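Local coordinates for protein endoglucanase (Humicola insolens, PDB 1DYS) that hydrolyses internal beta-1,4-glucosidic linkages in cellulose as an endoglucanase of glycoside hydrolase family 6, contributing to the recycling of plant biomass, at residues S15-S18 against S19-Q23; K39-Y42 against V43-K46; N107-N110 against R111-E115; K192-P195 against T196-E199; N249-N252 against A253-R257. All coordinates share one frame; numbering follows the deposited sequence. Where two conformers were deposited one is given.

Contact 1. Residues S15-S18 against S19-Q23; sequences SDYS and SKLDQ
The backbone N-H groups of S19, K20 and L21 bond to the carbonyl oxygens of S15, D16 and Y17, four residues earlier, as in alpha helix; at D22 the helix tightens, its N lying 3.0 Å from S19 O but 3.4 Å from S18 O, the latter a weak bond with an N-H...O angle of only 130°. Two side-chain pairs follow the spacing of four. Y17 has CG anti to the backbone N (chi1 -179°), which swings the phenol along the helix toward L21. One methyl of that leucine then sits over a face of the ring: L21 CD1 lies 3.9 Å from the centroid of the Y17 ring and 13° off its normal, a CH-pi contact centred on the ring and not at a rim. The approach is closest at Y17 CZ, 3.8 Å from L21 CD1. The phenol oxygen is held separately, by the carbonyl of G312. On another side of the helix the extended chain of K20 reaches back to the carboxylate of D16, and K20 NZ stands 3.6 Å from D16 OD2, a long salt bridge. The lysine passes that oxygen with its last methylene nearer than its ammonium, K20 CE being 3.0 Å from D16 OD2. K20 NZ is shared between D16 and E314, a probable substrate-binding residue. The helix follows the short parallel strand 10-11 of the barrel-like sheet, and L21 carries its packing onto V40 and V43 of helix 34-46.

Contact 2. Residues K39-Y42 against V43-K46; sequences KVKY and VQEK
K41 and E45, one turn apart, form a salt bridge at the exposed side of helix 34-46, one of the helices that surround the distorted beta/alpha barrel of family 6. The separation is 3.3 Å between K41 NZ and E45 OE2, so the hydrogen bond within this ion pair is weak. The other carboxylate oxygen is used as well: E45 OE1 lies 3.3 Å from K46 NZ, making one glutamate the centre of a three-residue network that sets its carboxylate between two ammonium groups. A water bridges the first pair, donating to E45 OE1 at 2.9 Å and weakly accepting from K41 NZ. Bends at the last two torsions of K41 (chi4 75°) turn its ammonium toward the acid instead of letting it run straight out.

Beside this network, the extended Q44 chain runs back along the preceding turn (chi1 -74°), with Q44 OE1 3.4 Å from K41 CA, while its NE2 is bonded to D22 of helix 15-29. That interhelical bond is consistent with an amide turned so that NE2 faces D22 and OE1 faces K41. V40, on the same flank, leans on R25 and F28 of that helix.

On a further side, K46 crosses Y42 at about a right angle, and its CD alone comes over the ring face, near one side, 3.9 Å from Y42 CD2. The two residues are also joined through the backbone: K46 N to Y42 O and Q44 N to V40 O are both 2.8 Å. A second water spans the same tyrosine and lysine, lying 3.1 Å from Y42 OH and donating to K46 O.

Contact 3. Residues N107-N110 against R111-E115; sequences NGLN and RYKNE
The guanidinium group of R111 has a water at its edge, in its plane, and the CB of N107 approaching it obliquely. The water joins the two side chains, accepting from R111 NE at 3.2 Å and donating to N107 OD1 at 3.0 Å, which places the arginine beside the asparagine without a direct polar bond between them. The other end of the same amide is occupied too: N107 ND2 donates to N110 OD1 at 2.9 Å, with the acceptor 12° out of the N107 amide plane. Bonds at both its O and its N thus define which way the N107 amide is turned. The extended R111 chain gets there by running back along the preceding turn, CG beside its own backbone N (chi1 -59°), and R111 CG passes 3.3 Å from N107 O.

These residues make the N-cap and first two turns of helix 108-126, which leads into strand 132-136 of the parallel sheet in this family 6 beta/alpha barrel. N107 occupies the N-cap position, yet its side chain makes no capping bond and turns to N110 instead. The first rungs are sound all the same: Y112 N reaches G108 O at 2.8 Å, and N114 N meets N110 O at 2.9 Å almost linearly, with an angle of 172° at the hydrogen.

L109 and K113 cross obliquely on the side facing helix 150-169, where the lysine ammonium pairs with E161; K113 CE lies 4.1 Å from L109 CD1. R111 packs on F57 of the second subunit, and E115 forms a salt bridge with R60 of that subunit.

Contact 4. Residues K192-P195 against T196-E199; sequences KLEP and TAQE
K192 O is gripped twice by T196, once by the hydroxyl and once by the backbone N-H. T196 OG1 donates to K192 O at 2.8 Å, and T196 N donates to it at 3.0 Å. The two donors reach the carbonyl oxygen from opposite faces of its plane, so both can bond to the one oxygen at once. The torsion of the threonine makes this possible: OG1 stands beside its own backbone N (chi1 -59°), directed back along the helix, while the methyl group is anti to that N. T196 is buried, and its hydroxyl is thereby satisfied inside its own helix.

The doubled bond sits next to a break. P195 has no N-H to give, so the rung that should bond its N to the turn before is missing and the helix is kinked there. Regular rungs resume directly afterwards; Q198 N meets E194 O at 2.8 Å, nearly along the C=O axis, and E199 N meets P195 O at 3.1 Å.

Side-chain contact across this turn is otherwise slight. E194 bends at its second torsion (chi2 -67°), which brings OE1 to 3.9 Å from A197 CB. The polar end of E194 is held by a salt bridge to R257, and Q198 bonds to the same guanidinium, while E199 forms a salt bridge with R156 and a hydrogen bond with Q160. P195 and K192 both touch V145 of helix 140-146. A threonine hydroxyl is commonly satisfied within a helix by the carbonyl four residues back; here that bond adjoins a proline kink in helix 190-207, which follows strand 175-180 and precedes strand 215-218 in the parallel beta-alpha-beta order of the family 6 barrel.

Contact 5. Residues N249-N252 against A253-R257; sequences NIAN and AMRQR
The carbonyls of N249, I250 and A251 accept from the N-H groups of A253, M254 and R255 in regular alpha-helical rungs, the middle one at 2.9 Å between M254 N and I250 O, whereas the next has stretched to 3.4 Å between Q256 N and N252 O and is weak. The same carbonyl also accepts from a water: the solvent molecule donates to N252 O at 3.0 Å and to Q256 OE1 at 2.7 Å, tying the glutamine side chain to the last turn.

Among the side chains, I250 and M254 lie side by side and point the same way. The methyl branch of the isoleucine meets the end of the thioether chain, I250 CG2 being 3.5 Å from M254 CE. M254 achieves this by bending at its second torsion (chi2 -71°), which turns the sulfur and CE back toward the isoleucine; both residues are buried.

On the exposed side, N252 and R255 also run alongside each other, their amide and guanidinium planes turned 60° apart. R255 NH1 stands 2.6 Å from N252 OD1, but with an N-H...O angle of 123° the hydrogen bond is bent and weak despite its shortness. The asparagine carboxamide carbon approaches the guanidinium at its edge, while A251 O lies over one face, 3.8 Å above the plane and toward the rim.

Helix 243-255 links strand 215-218 to strand 262-266 of the parallel sheet, and it packs against helix 190-207 through N249 on L193 and M254 on V200, with A251 and R255 touching N302 of a loop.

Each contact is local, joining successive turns of one helix, so none closes a loop; along the chain they run in series, without nesting or crossing. Contacts 1 and 2 lie on the consecutive helices 15-29 and 34-46 and touch through leucine-valine packing and probable hydrogen bonds linking S18 and D22 to Q44. Contact 3 starts helix 108-126 and stands apart at the interface with the second subunit, its nearest neighbour, contact 4, being about 27 Å away centre to centre. Contacts 4 and 5, on helices 190-207 and 243-255, form a second touching pair, tied by R257 to E194 and Q198. The two pairs sit on opposite sides of the chain's centre, in distant parts of the helical layer.

Contact 1. Residues S15-S18 against S19-Q23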
loop_
_atom_site.group_PDB
_atom_site.type_symbol
_atom_site.label_atom_id
_atom_site.label_comp_id
_atom_site.label_asym_id
_atom_site.label_seq_id
_atom_site.Cartn_x
_atom_site.Cartn_y
_atom_site.Cartn_z
ATOM N N SER A 15 18.644 9.227 -1.817
ATOM C CA SER A 15 18.266 10.576 -1.449
ATOM C C SER A 15 16.905 10.666 -0.776
ATOM O O SER A 15 16.738 11.537 0.092
ATOM C CB SER A 15 18.327 11.508 -2.662
ATOM O OG SER A 15 17.562 10.933 -3.708
ATOM N N ASP A 16 15.973 9.787 -1.149
ATOM C CA ASP A 16 14.663 9.881 -0.483
ATOM C C ASP A 16 14.796 9.492 0.986
ATOM O O ASP A 16 14.272 10.147 1.908
ATOM C CB ASP A 16 13.670 8.992 -1.213
ATOM C CG ASP A 16 12.288 9.113 -0.561
ATOM O OD1 ASP A 16 11.827 10.226 -0.195
ATOM O OD2 ASP A 16 11.704 8.030 -0.387
ATOM N N TYR A 17 15.491 8.360 1.206
ATOM C CA TYR A 17 15.739 7.919 2.568
ATOM C C TYR A 17 16.497 8.947 3.371
ATOM O O TYR A 17 16.239 9.275 4.537
ATOM C CB TYR A 17 16.532 6.612 2.507
ATOM C CG TYR A 17 16.899 5.936 3.793
ATOM C CD1 TYR A 17 16.037 5.836 4.877
ATOM C CD2 TYR A 17 18.172 5.368 3.917
ATOM C CE1 TYR A 17 16.433 5.167 6.027
ATOM C CE2 TYR A 17 18.575 4.705 5.069
ATOM C CZ TYR A 17 17.690 4.619 6.107
ATOM O OH TYR A 17 18.031 3.960 7.266
ATOM N N SER A 18 17.581 9.500 2.827
ATOM C CA SER A 18 18.325 10.565 3.502
ATOM C C SER A 18 17.459 11.759 3.872
ATOM O O SER A 18 17.589 12.314 4.968
ATOM C CB SER A 18 19.478 10.970 2.564
ATOM O OG SER A 18 20.624 10.183 2.836
ATOM N N SER A 19 16.501 12.124 3.020
ATOM C CA SER A 19 15.588 13.215 3.356
ATOM C C SER A 19 14.706 12.883 4.555
ATOM O O SER A 19 14.519 13.692 5.473
ATOM C CB SER A 19 14.737 13.590 2.128
ATOM O OG SER A 19 15.565 14.101 1.110
ATOM N N LYS A 20 14.191 11.647 4.565
ATOM C CA LYS A 20 13.328 11.213 5.651
ATOM C C LYS A 20 14.066 11.179 6.988
ATOM O O LYS A 20 13.510 11.530 8.032
ATOM C CB LYS A 20 12.758 9.827 5.340
ATOM C CG LYS A 20 11.906 9.844 4.060
ATOM C CD LYS A 20 11.315 8.456 3.932
ATOM C CE LYS A 20 10.913 8.049 2.555
ATOM N NZ LYS A 20 10.199 6.742 2.572
ATOM N N LEU A 21 15.337 10.841 6.978
ATOM C CA LEU A 21 16.176 10.808 8.165
ATOM C C LEU A 21 16.393 12.185 8.781
ATOM O O LEU A 21 16.786 12.246 9.946
ATOM C CB LEU A 21 17.559 10.217 7.839
ATOM C CG LEU A 21 17.496 8.697 7.785
ATOM C CD1 LEU A 21 18.762 8.107 7.145
ATOM C CD2 LEU A 21 17.285 8.060 9.158
ATOM N N ASP A 22 16.199 13.226 7.974
ATOM C CA ASP A 22 16.311 14.570 8.578
ATOM C C ASP A 22 15.383 14.703 9.773
ATOM O O ASP A 22 15.746 15.293 10.803
ATOM C CB ASP A 22 16.055 15.680 7.562
ATOM C CG ASP A 22 17.023 16.826 7.789
ATOM O OD1 ASP A 22 18.236 16.538 7.731
ATOM O OD2 ASP A 22 16.561 17.972 8.030
ATOM N N GLN A 23 14.180 14.104 9.718
ATOM C CA GLN A 23 13.281 14.139 10.867
ATOM C C GLN A 23 13.962 13.536 12.082
ATOM O O GLN A 23 13.860 14.054 13.203
ATOM C CB GLN A 23 11.997 13.348 10.567
ATOM C CG GLN A 23 11.041 13.324 11.754
ATOM C CD GLN A 23 9.671 12.782 11.399
ATOM O OE1 GLN A 23 8.789 12.739 12.267
ATOM N NE2 GLN A 23 9.447 12.368 10.164
#

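Contact 2. Residues K39-Y42 against V43-K46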
loop_
_atom_site.group_PDB
_atom_site.type_symbol
_atom_site.label_atom_id
_atom_site.label_comp_id
_atom_site.label_asym_id
_atom_site.label_seq_id
_atom_site.Cartn_x
_atom_site.Cartn_y
_atom_site.Cartn_z
ATOM N N LYS A 39 25.287 10.861 14.308
ATOM C CA LYS A 39 25.182 9.506 13.722
ATOM C C LYS A 39 24.129 9.526 12.606
ATOM O O LYS A 39 24.394 8.853 11.583
ATOM C CB LYS A 39 24.782 8.581 14.877
ATOM C CG LYS A 39 25.967 8.149 15.703
ATOM C CD LYS A 39 25.661 7.639 17.089
ATOM C CE LYS A 39 25.202 6.199 17.123
ATOM N NZ LYS A 39 24.796 5.813 18.525
ATOM N N VAL A 40 22.997 10.187 12.788
ATOM C CA VAL A 40 22.021 10.294 11.699
ATOM C C VAL A 40 22.647 10.962 10.479
ATOM O O VAL A 40 22.527 10.493 9.335
ATOM C CB VAL A 40 20.722 11.006 12.137
ATOM C CG1 VAL A 40 19.776 11.092 10.934
ATOM C CG2 VAL A 40 20.031 10.248 13.277
ATOM N N LYS A 41 23.352 12.106 10.679
ATOM C CA LYS A 41 23.983 12.777 9.526
ATOM C C LYS A 41 25.005 11.891 8.825
ATOM O O LYS A 41 25.157 11.943 7.603
ATOM C CB LYS A 41 24.599 14.118 9.964
ATOM C CG LYS A 41 24.798 15.074 8.785
ATOM C CD LYS A 41 24.677 16.522 9.261
ATOM C CE LYS A 41 25.898 17.333 8.885
ATOM N NZ LYS A 41 25.950 17.703 7.447
ATOM N N TYR A 42 25.683 11.014 9.534
ATOM C CA TYR A 42 26.643 10.053 9.001
ATOM C C TYR A 42 25.864 9.144 8.035
ATOM O O TYR A 42 26.251 9.062 6.881
ATOM C CB TYR A 42 27.350 9.196 10.044
ATOM C CG TYR A 42 28.331 8.157 9.547
ATOM C CD1 TYR A 42 27.932 6.945 9.036
ATOM C CD2 TYR A 42 29.705 8.401 9.599
ATOM C CE1 TYR A 42 28.825 5.991 8.580
ATOM C CE2 TYR A 42 30.616 7.447 9.159
ATOM C CZ TYR A 42 30.176 6.248 8.650
ATOM O OH TYR A 42 31.094 5.319 8.209
ATOM N N VAL A 43 24.758 8.600 8.546
ATOM C CA VAL A 43 23.950 7.770 7.629
ATOM C C VAL A 43 23.464 8.582 6.451
ATOM O O VAL A 43 23.403 8.081 5.313
ATOM C CB VAL A 43 22.770 7.121 8.390
ATOM C CG1 VAL A 43 21.864 6.290 7.474
ATOM C CG2 VAL A 43 23.320 6.279 9.526
ATOM N N GLN A 44 23.024 9.840 6.649
ATOM C CA GLN A 44 22.485 10.640 5.566
ATOM C C GLN A 44 23.431 10.903 4.392
ATOM O O GLN A 44 22.993 10.953 3.239
ATOM C CB GLN A 44 22.033 12.041 6.069
ATOM C CG GLN A 44 20.737 11.977 6.867
ATOM C CD GLN A 44 20.354 13.367 7.359
ATOM O OE1 GLN A 44 21.074 13.938 8.170
ATOM N NE2 GLN A 44 19.240 13.922 6.883
ATOM N N GLU A 45 24.705 11.076 4.708
ATOM C CA GLU A 45 25.676 11.439 3.688
ATOM C C GLU A 45 26.596 10.325 3.276
ATOM O O GLU A 45 27.137 10.407 2.162
ATOM C CB GLU A 45 26.548 12.563 4.252
ATOM C CG GLU A 45 25.773 13.725 4.821
ATOM C CD GLU A 45 26.543 15.023 4.780
ATOM O OE1 GLU A 45 27.780 14.988 4.937
ATOM O OE2 GLU A 45 25.919 16.090 4.604
ATOM N N LYS A 46 26.862 9.364 4.142
ATOM C CA LYS A 46 27.872 8.374 3.821
ATOM C C LYS A 46 27.433 6.940 3.728
ATOM O O LYS A 46 28.321 6.086 3.544
ATOM C CB LYS A 46 29.002 8.456 4.880
ATOM C CG LYS A 46 29.772 9.765 4.790
ATOM C CD LYS A 46 30.019 10.341 6.179
ATOM C CE LYS A 46 30.903 11.573 6.094
ATOM N NZ LYS A 46 30.206 12.818 5.643
HETATM O O HOH W 1 28.389 15.934 7.613
HETATM O O HOH W 2 30.533 4.511 5.233
#

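Contact 3. Residues N107-N110 against R111-E115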
loop_
_atom_site.group_PDB
_atom_site.type_symbol
_atom_site.label_atom_id
_atom_site.label_comp_id
_atom_site.label_asym_id
_atom_site.label_seq_id
_atom_site.Cartn_x
_atom_site.Cartn_y
_atom_site.Cartn_z
ATOM N N ASN A 107 -4.354 -10.149 -15.685
ATOM C CA ASN A 107 -3.362 -10.076 -16.742
ATOM C C ASN A 107 -2.001 -9.670 -16.186
ATOM O O ASN A 107 -1.223 -9.008 -16.845
ATOM C CB ASN A 107 -3.817 -9.096 -17.834
ATOM C CG ASN A 107 -3.030 -9.107 -19.128
ATOM O OD1 ASN A 107 -2.896 -8.032 -19.743
ATOM N ND2 ASN A 107 -2.526 -10.234 -19.608
ATOM N N GLY A 108 -1.687 -10.086 -14.970
ATOM C CA GLY A 108 -0.487 -9.588 -14.285
ATOM C C GLY A 108 0.830 -9.941 -14.904
ATOM O O GLY A 108 1.786 -9.138 -14.858
ATOM N N LEU A 109 0.963 -11.143 -15.463
ATOM C CA LEU A 109 2.188 -11.512 -16.123
ATOM C C LEU A 109 2.497 -10.606 -17.299
ATOM O O LEU A 109 3.595 -10.056 -17.396
ATOM C CB LEU A 109 2.123 -12.999 -16.547
ATOM C CG LEU A 109 3.414 -13.384 -17.273
ATOM C CD1 LEU A 109 4.593 -13.289 -16.282
ATOM C CD2 LEU A 109 3.345 -14.797 -17.826
ATOM N N ASN A 110 1.514 -10.328 -18.179
ATOM C CA ASN A 110 1.779 -9.423 -19.285
ATOM C C ASN A 110 2.118 -8.007 -18.822
ATOM O O ASN A 110 3.038 -7.412 -19.385
ATOM C CB ASN A 110 0.582 -9.356 -20.255
ATOM C CG ASN A 110 0.563 -10.584 -21.144
ATOM O OD1 ASN A 110 -0.492 -11.159 -21.466
ATOM N ND2 ASN A 110 1.753 -11.009 -21.555
ATOM N N ARG A 111 1.425 -7.474 -17.825
ATOM C CA ARG A 111 1.633 -6.123 -17.300
ATOM C C ARG A 111 3.038 -6.015 -16.651
ATOM O O ARG A 111 3.730 -5.017 -16.836
ATOM C CB ARG A 111 0.552 -5.718 -16.318
ATOM C CG ARG A 111 -0.890 -5.728 -16.833
ATOM C CD ARG A 111 -1.881 -5.422 -15.708
ATOM N NE ARG A 111 -3.202 -5.139 -16.318
ATOM C CZ ARG A 111 -4.305 -4.967 -15.580
ATOM N NH1 ARG A 111 -4.296 -5.001 -14.251
ATOM N NH2 ARG A 111 -5.443 -4.727 -16.231
ATOM N N TYR A 112 3.421 -7.083 -15.948
ATOM C CA TYR A 112 4.774 -7.136 -15.382
ATOM C C TYR A 112 5.834 -7.075 -16.478
ATOM O O TYR A 112 6.791 -6.304 -16.366
ATOM C CB TYR A 112 4.999 -8.418 -14.622
ATOM C CG TYR A 112 6.299 -8.600 -13.879
ATOM C CD1 TYR A 112 6.563 -7.944 -12.688
ATOM C CD2 TYR A 112 7.234 -9.486 -14.375
ATOM C CE1 TYR A 112 7.770 -8.185 -12.023
ATOM C CE2 TYR A 112 8.428 -9.732 -13.701
ATOM C CZ TYR A 112 8.674 -9.071 -12.510
ATOM O OH TYR A 112 9.864 -9.329 -11.863
ATOM N N LYS A 113 5.660 -7.881 -17.544
ATOM C CA LYS A 113 6.670 -7.712 -18.611
ATOM C C LYS A 113 6.659 -6.345 -19.276
ATOM O O LYS A 113 7.719 -5.714 -19.448
ATOM C CB LYS A 113 6.427 -8.753 -19.716
ATOM C CG LYS A 113 6.448 -10.160 -19.174
ATOM C CD LYS A 113 6.190 -11.155 -20.330
ATOM C CE LYS A 113 6.533 -12.560 -19.844
ATOM N NZ LYS A 113 5.932 -13.591 -20.730
ATOM N N ASN A 114 5.496 -5.912 -19.776
ATOM C CA ASN A 114 5.421 -4.743 -20.634
ATOM C C ASN A 114 5.360 -3.414 -19.922
ATOM O O ASN A 114 5.909 -2.446 -20.476
ATOM C CB ASN A 114 4.174 -4.914 -21.554
ATOM C CG ASN A 114 4.329 -6.224 -22.331
ATOM O OD1 ASN A 114 5.397 -6.527 -22.847
ATOM N ND2 ASN A 114 3.293 -7.046 -22.409
ATOM N N GLU A 115 4.764 -3.331 -18.755
ATOM C CA GLU A 115 4.635 -2.056 -18.069
ATOM C C GLU A 115 5.657 -1.887 -16.931
ATOM O O GLU A 115 5.743 -0.730 -16.491
ATOM C CB GLU A 115 3.212 -1.919 -17.494
ATOM C CG GLU A 115 2.132 -1.763 -18.556
ATOM C CD GLU A 115 0.755 -1.514 -17.955
ATOM O OE1 GLU A 115 0.528 -0.492 -17.265
ATOM O OE2 GLU A 115 -0.126 -2.377 -18.104
HETATM O O HOH W 3 -3.609 -5.171 -19.468
#

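Contact 4. Residues K192-P195 against T196-E199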
loop_
_atom_site.group_PDB
_atom_site.type_symbol
_atom_site.label_atom_id
_atom_site.label_comp_id
_atom_site.label_asym_id
_atom_site.label_seq_id
_atom_site.Cartn_x
_atom_site.Cartn_y
_atom_site.Cartn_z
ATOM N N LYS A 192 16.415 -27.379 3.158
ATOM C CA LYS A 192 16.009 -26.318 2.281
ATOM C C LYS A 192 17.064 -25.808 1.316
ATOM O O LYS A 192 16.666 -25.193 0.327
ATOM C CB LYS A 192 15.587 -25.050 3.058
ATOM C CG LYS A 192 14.338 -25.244 3.894
ATOM C CD LYS A 192 13.129 -25.353 2.978
ATOM C CE LYS A 192 12.337 -26.605 3.311
ATOM N NZ LYS A 192 12.018 -26.648 4.765
ATOM N N LEU A 193 18.342 -26.072 1.536
ATOM C CA LEU A 193 19.385 -25.580 0.638
ATOM C C LEU A 193 19.312 -26.095 -0.784
ATOM O O LEU A 193 19.574 -25.364 -1.761
ATOM C CB LEU A 193 20.766 -25.918 1.221
ATOM C CG LEU A 193 21.101 -25.448 2.628
ATOM C CD1 LEU A 193 22.236 -26.305 3.190
ATOM C CD2 LEU A 193 21.481 -23.978 2.653
ATOM N N GLU A 194 19.008 -27.396 -0.933
ATOM C CA GLU A 194 18.923 -27.934 -2.305
ATOM C C GLU A 194 17.667 -27.514 -3.032
ATOM O O GLU A 194 17.713 -27.030 -4.161
ATOM C CB GLU A 194 19.164 -29.437 -2.391
ATOM C CG GLU A 194 20.630 -29.767 -2.111
ATOM C CD GLU A 194 21.591 -29.268 -3.175
ATOM O OE1 GLU A 194 21.159 -28.847 -4.277
ATOM O OE2 GLU A 194 22.809 -29.313 -2.876
ATOM N N PRO A 195 16.516 -27.543 -2.392
ATOM C CA PRO A 195 15.272 -27.070 -2.983
ATOM C C PRO A 195 15.462 -25.618 -3.410
ATOM O O PRO A 195 14.955 -25.255 -4.468
ATOM C CB PRO A 195 14.175 -27.203 -1.910
ATOM C CG PRO A 195 14.760 -28.326 -1.085
ATOM C CD PRO A 195 16.279 -28.158 -1.087
ATOM N N THR A 196 16.246 -24.827 -2.669
ATOM C CA THR A 196 16.532 -23.451 -3.094
ATOM C C THR A 196 17.391 -23.396 -4.338
ATOM O O THR A 196 17.143 -22.670 -5.310
ATOM C CB THR A 196 17.235 -22.678 -1.953
ATOM O OG1 THR A 196 16.317 -22.727 -0.850
ATOM C CG2 THR A 196 17.490 -21.238 -2.339
ATOM N N ALA A 197 18.451 -24.223 -4.404
ATOM C CA ALA A 197 19.278 -24.254 -5.602
ATOM C C ALA A 197 18.548 -24.747 -6.834
ATOM O O ALA A 197 18.823 -24.290 -7.940
ATOM C CB ALA A 197 20.518 -25.131 -5.360
ATOM N N GLN A 198 17.613 -25.681 -6.644
ATOM C CA GLN A 198 16.822 -26.235 -7.732
ATOM C C GLN A 198 15.933 -25.146 -8.334
ATOM O O GLN A 198 15.773 -25.027 -9.545
ATOM C CB GLN A 198 15.971 -27.421 -7.239
ATOM C CG GLN A 198 15.143 -28.047 -8.379
ATOM C CD GLN A 198 16.137 -28.560 -9.426
ATOM O OE1 GLN A 198 16.952 -29.407 -9.053
ATOM N NE2 GLN A 198 16.111 -28.054 -10.650
ATOM N N GLU A 199 15.348 -24.348 -7.426
ATOM C CA GLU A 199 14.510 -23.227 -7.876
ATOM C C GLU A 199 15.293 -22.251 -8.721
ATOM O O GLU A 199 14.808 -21.796 -9.772
ATOM C CB GLU A 199 13.877 -22.536 -6.677
ATOM C CG GLU A 199 12.468 -22.017 -6.884
ATOM C CD GLU A 199 11.570 -22.844 -7.773
ATOM O OE1 GLU A 199 11.577 -24.084 -7.756
ATOM O OE2 GLU A 199 10.803 -22.183 -8.530
#

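Contact 5. Residues N249-N252 against A253-R257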
loop_
_atom_site.group_PDB
_atom_site.type_symbol
_atom_site.label_atom_id
_atom_site.label_comp_id
_atom_site.label_asym_id
_atom_site.label_seq_id
_atom_site.Cartn_x
_atom_site.Cartn_y
_atom_site.Cartn_z
ATOM N N ASN A 249 26.827 -21.795 2.397
ATOM C CA ASN A 249 26.064 -23.013 2.239
ATOM C C ASN A 249 25.336 -22.997 0.897
ATOM O O ASN A 249 25.348 -23.993 0.187
ATOM C CB ASN A 249 25.091 -23.194 3.389
ATOM C CG ASN A 249 25.795 -23.572 4.688
ATOM O OD1 ASN A 249 26.928 -24.084 4.682
ATOM N ND2 ASN A 249 25.115 -23.307 5.791
ATOM N N ILE A 250 24.713 -21.842 0.600
ATOM C CA ILE A 250 24.061 -21.727 -0.698
ATOM C C ILE A 250 25.138 -21.760 -1.779
ATOM O O ILE A 250 24.996 -22.507 -2.752
ATOM C CB ILE A 250 23.175 -20.470 -0.856
ATOM C CG1 ILE A 250 21.932 -20.556 0.021
ATOM C CG2 ILE A 250 22.804 -20.300 -2.339
ATOM C CD1 ILE A 250 20.858 -21.546 -0.377
ATOM N N ALA A 251 26.235 -21.006 -1.601
ATOM C CA ALA A 251 27.282 -20.971 -2.634
ATOM C C ALA A 251 27.859 -22.357 -2.908
ATOM O O ALA A 251 28.083 -22.694 -4.068
ATOM C CB ALA A 251 28.366 -19.992 -2.200
ATOM N N ASN A 252 27.969 -23.189 -1.880
ATOM C CA ASN A 252 28.452 -24.570 -2.055
ATOM C C ASN A 252 27.478 -25.449 -2.825
ATOM O O ASN A 252 27.866 -26.223 -3.723
ATOM C CB ASN A 252 28.783 -25.128 -0.659
ATOM C CG ASN A 252 30.032 -24.519 -0.050
ATOM O OD1 ASN A 252 30.747 -23.709 -0.656
ATOM N ND2 ASN A 252 30.376 -24.837 1.195
ATOM N N ALA A 253 26.168 -25.319 -2.584
ATOM C CA ALA A 253 25.125 -26.030 -3.279
ATOM C C ALA A 253 25.095 -25.589 -4.743
ATOM O O ALA A 253 24.954 -26.439 -5.621
ATOM C CB ALA A 253 23.745 -25.826 -2.676
ATOM N N MET A 254 25.213 -24.293 -5.008
ATOM C CA MET A 254 25.225 -23.786 -6.368
ATOM C C MET A 254 26.416 -24.253 -7.183
ATOM O O MET A 254 26.332 -24.533 -8.373
ATOM C CB MET A 254 25.223 -22.244 -6.345
ATOM C CG MET A 254 23.963 -21.711 -5.674
ATOM S SD MET A 254 22.433 -21.921 -6.637
ATOM C CE MET A 254 21.292 -21.253 -5.405
ATOM N N ARG A 255 27.578 -24.214 -6.542
ATOM C CA ARG A 255 28.844 -24.591 -7.160
ATOM C C ARG A 255 28.845 -25.988 -7.738
ATOM O O ARG A 255 29.297 -26.253 -8.851
ATOM C CB ARG A 255 29.898 -24.451 -6.046
ATOM C CG ARG A 255 31.250 -24.992 -6.477
ATOM C CD ARG A 255 32.300 -24.614 -5.458
ATOM N NE ARG A 255 32.374 -23.168 -5.260
ATOM C CZ ARG A 255 32.096 -22.550 -4.128
ATOM N NH1 ARG A 255 31.675 -23.254 -3.078
ATOM N NH2 ARG A 255 32.182 -21.243 -3.991
ATOM N N GLN A 256 28.265 -26.942 -7.009
ATOM C CA GLN A 256 28.120 -28.327 -7.360
ATOM C C GLN A 256 27.155 -28.554 -8.517
ATOM O O GLN A 256 27.106 -29.643 -9.103
ATOM C CB GLN A 256 27.581 -29.142 -6.177
ATOM C CG GLN A 256 28.621 -29.558 -5.167
ATOM C CD GLN A 256 29.954 -29.896 -5.820
ATOM O OE1 GLN A 256 30.961 -29.274 -5.501
ATOM N NE2 GLN A 256 29.929 -30.822 -6.767
ATOM N N ARG A 257 26.325 -27.553 -8.805
ATOM C CA ARG A 257 25.386 -27.634 -9.912
ATOM C C ARG A 257 25.889 -26.718 -11.030
ATOM O O ARG A 257 25.263 -26.465 -12.060
ATOM C CB ARG A 257 23.961 -27.282 -9.516
ATOM C CG ARG A 257 23.333 -28.115 -8.399
ATOM C CD ARG A 257 22.116 -27.355 -7.879
ATOM N NE ARG A 257 21.207 -28.105 -7.050
ATOM C CZ ARG A 257 20.001 -28.571 -7.373
ATOM N NH1 ARG A 257 19.488 -28.444 -8.584
ATOM N NH2 ARG A 257 19.324 -29.205 -6.422
HETATM O O HOH W 4 30.694 -27.329 -3.659
#